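Local coordinates for endo-1,3-beta-glucanase, family GH16 (Zobellia galactanivorans, PDB 5FUI), which probably hydrolyses laminarin, a beta-1,3-glucan, and here is represented by its C-terminal family 6 carbohydrate-binding module, which binds that polysaccharide, at residues A[29-34]-A[61-66]; A[50-53]-A[57-60]; A[73-78]-A[101-106]. All coordinates share one frame; numbering follows the deposited sequence.

In the fold
The module is a beta-sandwich of two antiparallel sheets, and all three contacts lean on the sheet that holds strands 56-66 and 97-107. Contacts 1 and 2 use successive parts of strand 56-66, their centres about 20 Å apart; contact 2 packs across the short connection from strand 44-52 of the other sheet, and falls within the span between the segments of contact 1, which ties in the loop at the magnesium site. Contact 3 follows both, its centre about 10 Å from that of contact 2 and 18 Å from that of contact 1, and crosses the sandwich from strand 72-77 to 97-107. Y62, next to R63, probably hydrogen-bonds to Q103, so contacts 1 and 3 meet inside the sandwich.

Contact 1: residues A[29-34]-A[61-66]; sequences CSEGGE and EYRVAS. With MG (magnesium ion), chain E.
E31 and R63 meet in a side-on, two-pronged salt bridge that joins the loop after strand 25-28 to strand 56-66 of the CBM6 beta-sandwich. R63 NE donates to E31 OE1 at 3.0 Å, and R63 NH2 donates to E31 OE2 at 2.8 Å. Both bonds are nearly straight, and each carboxylate oxygen uses its syn lone pair. Carboxylate and guanidinium are almost coplanar, their planes 18° apart, so two nearly parallel bonds hold the carboxylate in line with the NE/NH2 edge of the guanidinium. R63 reaches this position with CG anti to the backbone N (chi1 -173°) and a bend at chi2, while the E31 chain runs out extended beyond CG and crosses it at about a right angle. Further bonds fix the pair: N126 ND2 also binds E31 OE1, and T100 OG1 takes R63 NH1, with W98 packing beside both side chains. The loop is shaped by a type I beta turn from C29 to G32, closed by G32 N to C29 O at 2.9 Å, and C29 SG accepts from E31 N at 3.5 Å. Beyond the turn the chain enters strand 34-37, whose first residue, E34, binds the magnesium ion together with E14, E16 and N126; N126 thus serves both metal and salt bridge. The carbonyl oxygen E34 O and a water each lie 2.3 Å from the magnesium ion.

Contact 2: residues A[50-53]-A[57-60]; sequences INFP and NYLI
This is a buried aromatic contact at one end of the sandwich, where F52, closing strand 44-52 of one sheet, meets Y58, near the start of strand 56-66 of the other. The pair is T-shaped: the edge of F52 points at the face of Y58, ring centroids 5.0 Å apart and planes at 86°. F52 CD2 does the touching, 3.6 Å above the Y58 plane and over the ring centre, so it lies at similar distances from all six ring carbons. In both residues CG is anti to the carbonyl carbon (chi1 -66° for F52, -72° for Y58), which sends the rings toward each other across the interface. Because the two strands belong to facing sheets of the CBM6 beta-sandwich, the rings fill the interior beside the short connection that links them. I60 CD1 adds a looser touch, 4.5 Å from F52 CE2 at the ring edge. The phenol oxygen lies against the F52-P53 peptide: Y58 OH is 3.5 Å from P53 CD and hydrogen-bonds to S54 O. Cutting the tyrosine back to an alanine here is likely to leave the F52 edge without the face it meets and S54 O without its phenol partner. I130 of strand 124-131 packs against Y58 and I60.

Contact 3: residues A[73-78]-A[101-106]; sequences FSSDLE and VSQTVN. With APY (2-aminomethyl-pyridine), chain C.
S75 and Q103 supply the polar link of this contact, which bridges the sandwich from strand 72-77 to strand 97-107. S75 OG donates to Q103 OE1 at 2.7 Å, lying in the carbonyl plane on a lone pair, with a C=O...donor angle of 113°. The OG of S75 sits between the backbone N and the carbonyl carbon (chi1 54°), directed at the opposite sheet, and Q103 answers with a chain extended beyond CG that carries its amide across to strand 72-77. Q103 OE1 also takes a hydrogen bond from Y62 OH, so two hydroxyls grip one amide oxygen, which probably helps fix the rotation of the amide within this largely apolar interior. Apolar packing surrounds the link: L84 and L116 lie against S75, L87 and I60 against Q103. In the CBM6 beta-sandwich, side chains alternate along a strand, and here S75 points inward while its neighbour D76 points away from strand 97-107. The ligand contacts fall to D76, part of a pocket with W44, G115 and Y117. There the amine N of the bound 2-aminomethyl-pyridine donates to D76 OD2 at 2.7 Å and, more weakly, to D76 OD1 at 3.2 Å. D76 OD1 accepts a further hydrogen bond from G80 N, which probably limits the rotation of the carboxylate.

Contact 1: residues A[29-34]-A[61-66]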
loop_
_atom_site.group_PDB
_atom_site.type_symbol
_atom_site.label_atom_id
_atom_site.label_comp_id
_atom_site.label_asym_id
_atom_site.label_seq_id
_atom_site.Cartn_x
_atom_site.Cartn_y
_atom_site.Cartn_z
ATOM N N CYS A 29 6.975 10.115 10.037
ATOM C CA CYS A 29 7.635 9.781 8.764
ATOM C C CYS A 29 8.566 11.008 8.422
ATOM O O CYS A 29 8.137 12.171 8.566
ATOM C CB CYS A 29 6.536 9.599 7.709
ATOM S SG CYS A 29 7.163 9.273 6.057
ATOM N N SER A 30 9.710 10.706 7.859
ATOM C CA SER A 30 10.665 11.745 7.423
ATOM C C SER A 30 10.131 12.622 6.331
ATOM O O SER A 30 10.638 13.722 6.137
ATOM C CB SER A 30 12.001 11.118 6.969
ATOM O OG SER A 30 11.812 10.332 5.780
ATOM N N GLU A 31 9.114 12.141 5.615
ATOM C CA GLU A 31 8.447 12.902 4.550
ATOM C C GLU A 31 7.246 13.699 5.026
ATOM O O GLU A 31 6.517 14.260 4.200
ATOM C CB GLU A 31 8.063 11.985 3.377
ATOM C CG GLU A 31 9.321 11.333 2.835
ATOM C CD GLU A 31 9.176 10.644 1.464
ATOM O OE1 GLU A 31 8.081 10.158 1.132
ATOM O OE2 GLU A 31 10.172 10.606 0.744
ATOM N N GLY A 32 7.076 13.753 6.364
ATOM C CA GLY A 32 5.966 14.469 7.009
ATOM C C GLY A 32 4.843 13.485 7.292
ATOM O O GLY A 32 4.745 12.409 6.689
ATOM N N GLY A 33 3.977 13.899 8.209
ATOM C CA GLY A 33 2.908 13.008 8.641
ATOM C C GLY A 33 3.473 11.735 9.303
ATOM O O GLY A 33 4.484 11.735 10.006
ATOM N N GLU A 34 2.795 10.642 9.008
ATOM C CA GLU A 34 3.108 9.327 9.600
ATOM C C GLU A 34 3.367 8.347 8.467
ATOM O O GLU A 34 2.915 8.549 7.313
ATOM C CB GLU A 34 1.982 8.785 10.608
ATOM C CG GLU A 34 1.883 9.627 11.846
ATOM C CD GLU A 34 0.613 9.212 12.605
ATOM O OE1 GLU A 34 -0.518 9.439 12.072
ATOM O OE2 GLU A 34 0.756 8.610 13.670
ATOM N N GLU A 61 0.640 3.564 -7.176
ATOM C CA GLU A 61 2.006 3.833 -6.639
ATOM C C GLU A 61 2.009 3.659 -5.156
ATOM O O GLU A 61 1.012 3.996 -4.501
ATOM C CB GLU A 61 2.437 5.276 -6.913
ATOM C CG GLU A 61 2.747 5.588 -8.398
ATOM C CD GLU A 61 2.873 7.070 -8.532
ATOM O OE1 GLU A 61 1.818 7.744 -8.592
ATOM O OE2 GLU A 61 4.043 7.607 -8.535
ATOM N N TYR A 62 3.118 3.149 -4.630
ATOM C CA TYR A 62 3.292 2.882 -3.211
ATOM C C TYR A 62 4.603 3.477 -2.760
ATOM O O TYR A 62 5.673 3.141 -3.304
ATOM C CB TYR A 62 3.296 1.337 -2.887
ATOM C CG TYR A 62 2.051 0.639 -3.389
ATOM C CD1 TYR A 62 1.933 0.170 -4.665
ATOM C CD2 TYR A 62 0.940 0.501 -2.517
ATOM C CE1 TYR A 62 0.752 -0.471 -5.076
ATOM C CE2 TYR A 62 -0.251 -0.133 -2.921
ATOM C CZ TYR A 62 -0.321 -0.582 -4.184
ATOM O OH TYR A 62 -1.461 -1.234 -4.573
ATOM N N ARG A 63 4.527 4.394 -1.791
ATOM C CA ARG A 63 5.719 5.076 -1.242
ATOM C C ARG A 63 6.208 4.281 -0.082
ATOM O O ARG A 63 5.577 4.216 0.982
ATOM C CB ARG A 63 5.382 6.516 -0.900
ATOM C CG ARG A 63 6.558 7.428 -0.457
ATOM C CD ARG A 63 7.460 7.618 -1.694
ATOM N NE ARG A 63 8.513 8.610 -1.392
ATOM C CZ ARG A 63 9.505 8.896 -2.241
ATOM N NH1 ARG A 63 9.601 8.273 -3.444
ATOM N NH2 ARG A 63 10.454 9.792 -1.885
ATOM N N VAL A 64 7.318 3.572 -0.314
ATOM C CA VAL A 64 7.787 2.468 0.596
ATOM C C VAL A 64 9.261 2.634 0.988
ATOM O O VAL A 64 10.015 3.320 0.295
ATOM C CB VAL A 64 7.580 1.060 -0.042
ATOM C CG1 VAL A 64 6.056 0.802 -0.180
ATOM C CG2 VAL A 64 8.291 0.906 -1.387
ATOM N N ALA A 65 9.677 1.980 2.079
ATOM C CA ALA A 65 11.078 1.938 2.466
ATOM C C ALA A 65 11.385 0.612 3.090
ATOM O O ALA A 65 10.479 -0.038 3.697
ATOM C CB ALA A 65 11.285 3.020 3.543
ATOM N N SER A 66 12.704 0.235 3.069
ATOM C CA SER A 66 13.077 -0.964 3.834
ATOM C C SER A 66 14.582 -0.929 3.992
ATOM O O SER A 66 15.313 -0.587 3.052
ATOM C CB SER A 66 12.698 -2.273 3.126
ATOM O OG SER A 66 13.125 -3.351 3.963
HETATM MG MG MG E . 1.791 8.824 5.370
HETATM O O HOH W 1 1.538 11.083 5.920
#

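Contact 2: residues A[50-53]-A[57-60]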
loop_
_atom_site.group_PDB
_atom_site.type_symbol
_atom_site.label_atom_id
_atom_site.label_comp_id
_atom_site.label_asym_id
_atom_site.label_seq_id
_atom_site.Cartn_x
_atom_site.Cartn_y
_atom_site.Cartn_z
ATOM N N ILE A 50 -12.731 3.349 -1.413
ATOM C CA ILE A 50 -11.818 3.847 -2.461
ATOM C C ILE A 50 -12.556 3.784 -3.843
ATOM O O ILE A 50 -12.994 2.665 -4.315
ATOM C CB ILE A 50 -10.478 3.038 -2.484
ATOM C CG1 ILE A 50 -9.795 3.057 -1.110
ATOM C CG2 ILE A 50 -9.649 3.570 -3.649
ATOM C CD1 ILE A 50 -9.712 4.432 -0.522
ATOM N N ASN A 51 -12.732 4.967 -4.415
ATOM C CA ASN A 51 -13.482 5.056 -5.643
ATOM C C ASN A 51 -12.577 5.009 -6.906
ATOM O O ASN A 51 -11.534 5.702 -6.969
ATOM C CB ASN A 51 -14.436 6.290 -5.666
ATOM C CG ASN A 51 -15.286 6.310 -6.938
ATOM O OD1 ASN A 51 -16.217 5.507 -7.098
ATOM N ND2 ASN A 51 -14.930 7.196 -7.867
ATOM N N PHE A 52 -12.944 4.116 -7.877
ATOM C CA PHE A 52 -12.334 4.007 -9.184
ATOM C C PHE A 52 -13.443 4.500 -10.092
ATOM O O PHE A 52 -14.399 3.759 -10.368
ATOM C CB PHE A 52 -11.919 2.551 -9.440
ATOM C CG PHE A 52 -10.822 2.055 -8.531
ATOM C CD1 PHE A 52 -11.121 1.657 -7.180
ATOM C CD2 PHE A 52 -9.472 2.048 -8.982
ATOM C CE1 PHE A 52 -10.101 1.171 -6.338
ATOM C CE2 PHE A 52 -8.467 1.540 -8.134
ATOM C CZ PHE A 52 -8.766 1.111 -6.842
ATOM N N PRO A 53 -13.356 5.733 -10.564
ATOM C CA PRO A 53 -14.558 6.313 -11.250
ATOM C C PRO A 53 -14.773 5.779 -12.647
ATOM O O PRO A 53 -15.890 5.929 -13.165
ATOM C CB PRO A 53 -14.219 7.797 -11.399
ATOM C CG PRO A 53 -12.722 7.877 -11.248
ATOM C CD PRO A 53 -12.335 6.777 -10.263
ATOM N N ASN A 57 -7.461 0.825 -16.959
ATOM C CA ASN A 57 -6.176 0.608 -16.334
ATOM C C ASN A 57 -5.781 1.760 -15.449
ATOM O O ASN A 57 -5.923 2.912 -15.809
ATOM C CB ASN A 57 -5.112 0.217 -17.352
ATOM C CG ASN A 57 -5.484 -1.095 -18.038
ATOM O OD1 ASN A 57 -5.814 -2.132 -17.404
ATOM N ND2 ASN A 57 -5.496 -1.028 -19.345
ATOM N N TYR A 58 -5.347 1.429 -14.260
ATOM C CA TYR A 58 -4.875 2.427 -13.308
ATOM C C TYR A 58 -3.405 2.166 -12.947
ATOM O O TYR A 58 -2.960 0.977 -12.867
ATOM C CB TYR A 58 -5.636 2.300 -11.982
ATOM C CG TYR A 58 -7.052 2.779 -12.068
ATOM C CD1 TYR A 58 -8.053 2.000 -12.633
ATOM C CD2 TYR A 58 -7.394 4.071 -11.630
ATOM C CE1 TYR A 58 -9.354 2.426 -12.719
ATOM C CE2 TYR A 58 -8.694 4.569 -11.691
ATOM C CZ TYR A 58 -9.697 3.732 -12.260
ATOM O OH TYR A 58 -10.985 4.250 -12.344
ATOM N N LEU A 59 -2.712 3.271 -12.674
ATOM C CA LEU A 59 -1.366 3.157 -12.044
ATOM C C LEU A 59 -1.595 3.300 -10.546
ATOM O O LEU A 59 -2.201 4.314 -10.079
ATOM C CB LEU A 59 -0.432 4.301 -12.571
ATOM C CG LEU A 59 0.984 4.234 -11.970
ATOM C CD1 LEU A 59 1.710 3.001 -12.515
ATOM C CD2 LEU A 59 1.689 5.587 -12.392
ATOM N N ILE A 60 -1.075 2.319 -9.785
ATOM C CA ILE A 60 -1.156 2.441 -8.326
ATOM C C ILE A 60 0.310 2.438 -7.818
ATOM O O ILE A 60 1.089 1.517 -8.055
ATOM C CB ILE A 60 -1.948 1.330 -7.637
ATOM C CG1 ILE A 60 -3.365 1.144 -8.343
ATOM C CG2 ILE A 60 -2.059 1.710 -6.152
ATOM C CD1 ILE A 60 -4.238 0.124 -7.582
#

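Contact 3: residues A[73-78]-A[101-106]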
loop_
_atom_site.group_PDB
_atom_site.type_symbol
_atom_site.label_atom_id
_atom_site.label_comp_id
_atom_site.label_asym_id
_atom_site.label_seq_id
_atom_site.Cartn_x
_atom_site.Cartn_y
_atom_site.Cartn_z
ATOM N N PHE A 73 4.175 -7.412 -0.486
ATOM C CA PHE A 73 2.766 -7.316 -0.082
ATOM C C PHE A 73 1.858 -7.462 -1.288
ATOM O O PHE A 73 2.304 -7.304 -2.445
ATOM C CB PHE A 73 2.463 -6.013 0.700
ATOM C CG PHE A 73 2.722 -4.744 -0.073
ATOM C CD1 PHE A 73 4.024 -4.106 0.018
ATOM C CD2 PHE A 73 1.690 -4.139 -0.816
ATOM C CE1 PHE A 73 4.187 -2.908 -0.638
ATOM C CE2 PHE A 73 1.895 -2.940 -1.473
ATOM C CZ PHE A 73 3.129 -2.297 -1.361
ATOM N N SER A 74 0.609 -7.839 -1.007
ATOM C CA SER A 74 -0.432 -7.929 -2.088
ATOM C C SER A 74 -1.448 -6.833 -1.873
ATOM O O SER A 74 -1.650 -6.356 -0.757
ATOM C CB SER A 74 -1.147 -9.294 -2.062
ATOM O OG SER A 74 -1.820 -9.454 -0.780
ATOM N N SER A 75 -2.023 -6.398 -2.982
ATOM C CA SER A 75 -3.158 -5.442 -2.938
ATOM C C SER A 75 -4.416 -6.148 -3.503
ATOM O O SER A 75 -4.332 -7.002 -4.400
ATOM C CB SER A 75 -2.896 -4.158 -3.709
ATOM O OG SER A 75 -2.514 -4.502 -5.023
ATOM N N ASP A 76 -5.579 -5.793 -2.911
ATOM C CA ASP A 76 -6.830 -6.433 -3.324
ATOM C C ASP A 76 -8.016 -5.547 -3.086
ATOM O O ASP A 76 -7.910 -4.559 -2.331
ATOM C CB ASP A 76 -7.013 -7.760 -2.556
ATOM C CG ASP A 76 -7.415 -7.556 -1.142
ATOM O OD1 ASP A 76 -8.588 -7.333 -0.864
ATOM O OD2 ASP A 76 -6.535 -7.516 -0.228
ATOM N N LEU A 77 -9.127 -5.871 -3.758
ATOM C CA LEU A 77 -10.397 -5.197 -3.502
ATOM C C LEU A 77 -11.396 -6.197 -2.882
ATOM O O LEU A 77 -11.434 -7.409 -3.259
ATOM C CB LEU A 77 -10.975 -4.710 -4.852
ATOM C CG LEU A 77 -10.067 -3.778 -5.641
ATOM C CD1 LEU A 77 -10.744 -3.466 -6.977
ATOM C CD2 LEU A 77 -9.583 -2.566 -4.818
ATOM N N GLU A 78 -12.162 -5.662 -1.908
ATOM C CA GLU A 78 -13.267 -6.446 -1.276
ATOM C C GLU A 78 -12.797 -7.726 -0.659
ATOM O O GLU A 78 -13.332 -8.840 -0.955
ATOM C CB GLU A 78 -14.379 -6.731 -2.337
ATOM C CG GLU A 78 -14.994 -5.422 -2.844
ATOM C CD GLU A 78 -15.734 -4.718 -1.661
ATOM O OE1 GLU A 78 -16.605 -5.318 -0.983
ATOM O OE2 GLU A 78 -15.458 -3.571 -1.293
ATOM N N VAL A 101 7.272 2.414 -5.703
ATOM C CA VAL A 101 7.056 1.289 -6.627
ATOM C C VAL A 101 5.612 1.365 -7.118
ATOM O O VAL A 101 4.766 2.089 -6.569
ATOM C CB VAL A 101 7.373 -0.087 -5.946
ATOM C CG1 VAL A 101 8.892 -0.141 -5.567
ATOM C CG2 VAL A 101 6.426 -0.314 -4.719
ATOM N N SER A 102 5.308 0.554 -8.120
ATOM C CA SER A 102 3.952 0.633 -8.697
ATOM C C SER A 102 3.484 -0.676 -9.290
ATOM O O SER A 102 4.262 -1.582 -9.547
ATOM C CB SER A 102 3.848 1.743 -9.723
ATOM O OG SER A 102 4.626 1.382 -10.912
ATOM N N GLN A 103 2.186 -0.721 -9.555
ATOM C CA GLN A 103 1.598 -1.750 -10.395
ATOM C C GLN A 103 0.599 -1.064 -11.320
ATOM O O GLN A 103 0.069 -0.026 -10.978
ATOM C CB GLN A 103 0.916 -2.797 -9.509
ATOM C CG GLN A 103 -0.283 -2.242 -8.736
ATOM C CD GLN A 103 -0.861 -3.161 -7.667
ATOM O OE1 GLN A 103 -1.608 -2.672 -6.845
ATOM N NE2 GLN A 103 -0.586 -4.437 -7.691
ATOM N N THR A 104 0.400 -1.662 -12.487
ATOM C CA THR A 104 -0.618 -1.187 -13.447
ATOM C C THR A 104 -1.655 -2.255 -13.596
ATOM O O THR A 104 -1.311 -3.394 -14.019
ATOM C CB THR A 104 0.020 -0.811 -14.804
ATOM O OG1 THR A 104 0.979 0.237 -14.627
ATOM C CG2 THR A 104 -0.991 -0.284 -15.781
ATOM N N VAL A 105 -2.888 -1.937 -13.168
ATOM C CA VAL A 105 -3.874 -2.989 -13.086
ATOM C C VAL A 105 -5.242 -2.487 -13.598
ATOM O O VAL A 105 -5.530 -1.320 -13.600
ATOM C CB VAL A 105 -3.809 -3.595 -11.660
ATOM C CG1 VAL A 105 -4.069 -2.552 -10.555
ATOM C CG2 VAL A 105 -4.600 -4.873 -11.506
ATOM N N ASN A 106 -6.093 -3.404 -14.021
ATOM C CA ASN A 106 -7.376 -3.074 -14.594
ATOM C C ASN A 106 -8.474 -3.275 -13.584
ATOM O O ASN A 106 -8.549 -4.316 -12.989
ATOM C CB ASN A 106 -7.572 -3.993 -15.792
ATOM C CG ASN A 106 -8.750 -3.609 -16.646
ATOM O OD1 ASN A 106 -8.575 -3.055 -17.719
ATOM N ND2 ASN A 106 -9.955 -3.967 -16.208
HETATM N N APY C . -7.656 -7.591 2.194
HETATM C CM APY C . -6.631 -7.105 3.098
HETATM C C2 APY C . -7.399 -7.623 4.302
HETATM C C3 APY C . -7.039 -8.835 4.840
HETATM C C4 APY C . -7.773 -9.404 5.909
HETATM C C5 APY C . -8.940 -8.753 6.347
HETATM C C6 APY C . -9.308 -7.537 5.793
HETATM N N1 APY C . -8.561 -7.026 4.750
#